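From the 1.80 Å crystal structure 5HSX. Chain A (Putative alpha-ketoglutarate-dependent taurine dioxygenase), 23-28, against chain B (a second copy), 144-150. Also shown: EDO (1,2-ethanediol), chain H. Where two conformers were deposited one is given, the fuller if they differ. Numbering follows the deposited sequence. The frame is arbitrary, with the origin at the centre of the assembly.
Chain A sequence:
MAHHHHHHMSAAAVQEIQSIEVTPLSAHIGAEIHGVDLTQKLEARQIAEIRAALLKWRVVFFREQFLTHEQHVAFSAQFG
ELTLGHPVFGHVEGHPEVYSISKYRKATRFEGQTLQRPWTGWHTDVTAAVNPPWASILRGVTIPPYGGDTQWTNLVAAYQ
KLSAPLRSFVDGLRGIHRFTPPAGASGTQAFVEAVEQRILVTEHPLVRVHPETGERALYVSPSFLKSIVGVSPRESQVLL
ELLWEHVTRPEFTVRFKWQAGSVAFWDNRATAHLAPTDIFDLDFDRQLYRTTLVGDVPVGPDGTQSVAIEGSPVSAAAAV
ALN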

# COMPACT_ATOMS: atom_id res chain seq x y z
N THR A 23 -3.88 -2.74 19.49
CA THR A 23 -4.89 -2.71 18.43
C THR A 23 -4.22 -3.04 17.10
O THR A 23 -3.58 -2.16 16.49
CB THR A 23 -5.57 -1.35 18.37
OG1 THR A 23 -6.10 -1.02 19.66
CG2 THR A 23 -6.72 -1.36 17.36
N PRO A 24 -4.33 -4.28 16.61
CA PRO A 24 -3.65 -4.65 15.36
C PRO A 24 -4.18 -3.85 14.19
O PRO A 24 -5.34 -3.41 14.17
CB PRO A 24 -3.97 -6.15 15.21
CG PRO A 24 -4.33 -6.61 16.62
CD PRO A 24 -5.00 -5.43 17.26
N LEU A 25 -3.32 -3.64 13.20
CA LEU A 25 -3.66 -2.82 12.05
C LEU A 25 -3.76 -3.61 10.75
O LEU A 25 -4.27 -3.08 9.75
CB LEU A 25 -2.64 -1.69 11.88
CG LEU A 25 -2.61 -0.69 13.03
CD1 LEU A 25 -1.41 0.22 12.90
CD2 LEU A 25 -3.90 0.13 13.03
N SER A 26 -3.28 -4.84 10.73
CA SER A 26 -3.41 -5.73 9.58
C SER A 26 -3.33 -7.16 10.10
O SER A 26 -3.22 -7.40 11.31
CB SER A 26 -2.34 -5.45 8.53
OG SER A 26 -1.09 -6.00 8.94
N ALA A 27 -3.38 -8.12 9.18
CA ALA A 27 -3.46 -9.52 9.59
C ALA A 27 -2.22 -9.94 10.38
O ALA A 27 -2.33 -10.66 11.38
CB ALA A 27 -3.66 -10.42 8.37
N HIS A 28 -1.04 -9.48 9.98
CA HIS A 28 0.18 -9.95 10.63
C HIS A 28 1.24 -8.89 10.85
O HIS A 28 2.37 -9.24 11.23
CB HIS A 28 0.80 -11.12 9.84
CG HIS A 28 -0.11 -12.30 9.68
ND1 HIS A 28 -0.36 -13.19 10.70
CD2 HIS A 28 -0.81 -12.75 8.61
CE1 HIS A 28 -1.19 -14.13 10.27
NE2 HIS A 28 -1.48 -13.88 9.01
N PRO B 144 -14.40 -6.47 9.90
CA PRO B 144 -13.49 -7.07 10.88
C PRO B 144 -12.69 -6.01 11.61
O PRO B 144 -12.38 -4.94 11.04
CB PRO B 144 -12.58 -7.95 10.02
CG PRO B 144 -13.39 -8.24 8.77
CD PRO B 144 -14.19 -6.98 8.54
N PRO B 145 -12.29 -6.27 12.86
CA PRO B 145 -11.43 -5.30 13.58
C PRO B 145 -10.12 -5.00 12.86
O PRO B 145 -9.58 -3.90 13.02
CB PRO B 145 -11.18 -5.98 14.94
CG PRO B 145 -11.54 -7.41 14.74
CD PRO B 145 -12.61 -7.44 13.68
N TYR B 146 -9.59 -5.94 12.08
CA TYR B 146 -8.42 -5.67 11.26
C TYR B 146 -8.38 -6.69 10.13
O TYR B 146 -9.08 -7.71 10.17
CB TYR B 146 -7.12 -5.69 12.07
CG TYR B 146 -6.90 -6.97 12.85
CD1 TYR B 146 -6.16 -8.01 12.31
CD2 TYR B 146 -7.44 -7.13 14.13
CE1 TYR B 146 -5.95 -9.18 13.03
CE2 TYR B 146 -7.23 -8.29 14.84
CZ TYR B 146 -6.50 -9.32 14.28
OH TYR B 146 -6.30 -10.47 15.00
N GLY B 147 -7.54 -6.41 9.15
CA GLY B 147 -7.58 -7.11 7.88
C GLY B 147 -8.63 -6.50 6.96
O GLY B 147 -9.56 -5.82 7.38
N GLY B 148 -8.46 -6.75 5.67
CA GLY B 148 -9.46 -6.36 4.70
C GLY B 148 -9.36 -4.96 4.15
O GLY B 148 -10.36 -4.45 3.62
N ASP B 149 -8.20 -4.30 4.26
CA ASP B 149 -8.05 -2.96 3.72
C ASP B 149 -8.18 -2.97 2.20
O ASP B 149 -7.86 -3.95 1.53
CB ASP B 149 -6.68 -2.37 4.09
CG ASP B 149 -6.51 -2.11 5.59
OD1 ASP B 149 -7.42 -2.40 6.41
OD2 ASP B 149 -5.42 -1.63 5.96
N THR B 150 -8.65 -1.84 1.65
CA THR B 150 -8.75 -1.64 0.21
C THR B 150 -7.77 -0.55 -0.21
O THR B 150 -7.49 0.38 0.55
CB THR B 150 -10.19 -1.23 -0.20
OG1 THR B 150 -11.13 -2.18 0.33
CG2 THR B 150 -10.35 -1.17 -1.72
C1 EDO H . -0.03 -11.85 15.15
O1 EDO H . -0.31 -13.21 15.51
C2 EDO H . 0.88 -11.82 13.94
O2 EDO H . 0.45 -12.81 13.00
O HOH W 1 -7.77 -3.82 15.25
O HOH W 2 -7.76 -1.56 14.30
O HOH W 3 -4.33 -0.87 8.10
O HOH W 4 -6.48 -3.92 8.35

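Protein interfaces need not be held by direct hydrogen bonds; a few well-placed waters and one aromatic ring can do much of the work. The contact between residues 23-28 of chain A and 144-150 of chain B, two copies of the same dioxygenase, illustrates the principle. The two segments bury 258 Å² between them, counted over both sides, yet no hydrogen bond passes directly from one to the other. Their CA atoms come nearest at Ser26(A) CA and Gly147(B) CA, 4.7 Å apart.

Chain A enters at the end of a strand. Thr23(A) points its CA-to-CB bond sideways and takes no real part, but Pro24(A) turns toward chain B and supplies the main apolar contact. Pro24(A) CB sits over one face of the Tyr146(B) ring, 3.8 Å from the ring centroid and only 11° off the normal. This is a CH-pi arrangement: the proline carbon, its C-H bonds slightly polarised by the neighbouring backbone, rests against the electron-rich face of the phenol. Tyr146(B), at chi1 55° (p), gives up more surface to the contact than any other residue of either stretch.

The carbonyl of Pro24(A) serves a different purpose. Pro24(A) O and Pro145(B) O are 4.4 Å apart, and two acceptors cannot bond to each other. Two waters lie between them, each within hydrogen-bonding distance of both carbonyls: water 1 lies 2.7 Å from Pro24(A) O and 2.9 Å from Pro145(B) O, while water 2 lies 3.0 Å from Pro24(A) O and 3.2 Å from Pro145(B) O.

At Leu25(A) the CA-to-CB bond points away, and the backbone makes the connection. Again the obvious partner is an acceptor, the carboxylate of Asp149(B), and here water reconciles the two. Water 3 donates to Leu25(A) O at 2.8 Å and to Asp149(B) OD2 at 2.5 Å. Water 4 is used more fully still. It donates to Leu25(A) O at 2.7 Å and to Asp149(B) OD1 at 2.6 Å, and it accepts from Gly147(B) N at 2.8 Å, so one molecule ties a carbonyl of chain A to both an amide and a carboxylate of chain B.

Ser26(A) and Ala27(A) also direct their CB atoms away and meet the tyrosine through main-chain atoms. Ser26(A) O comes within 3.2 Å of Tyr146(B) CD1, approaching the ring obliquely, and Ala27(A) CA lies at the ring edge, 4.1 Å from CD1 of Tyr146(B). Beside them runs Gly147(B), whose phi of 83° and psi of 159° would jam a CB against the preceding carbonyl oxygen; the backbone conformation by itself calls for glycine.

The stretch ends at His28(A), which does not touch the chain B segment. His28(A) ND1 instead makes a very short hydrogen bond, 2.5 Å, to O2 of a 1,2-ethanediol molecule probably acquired from the crystallisation liquor.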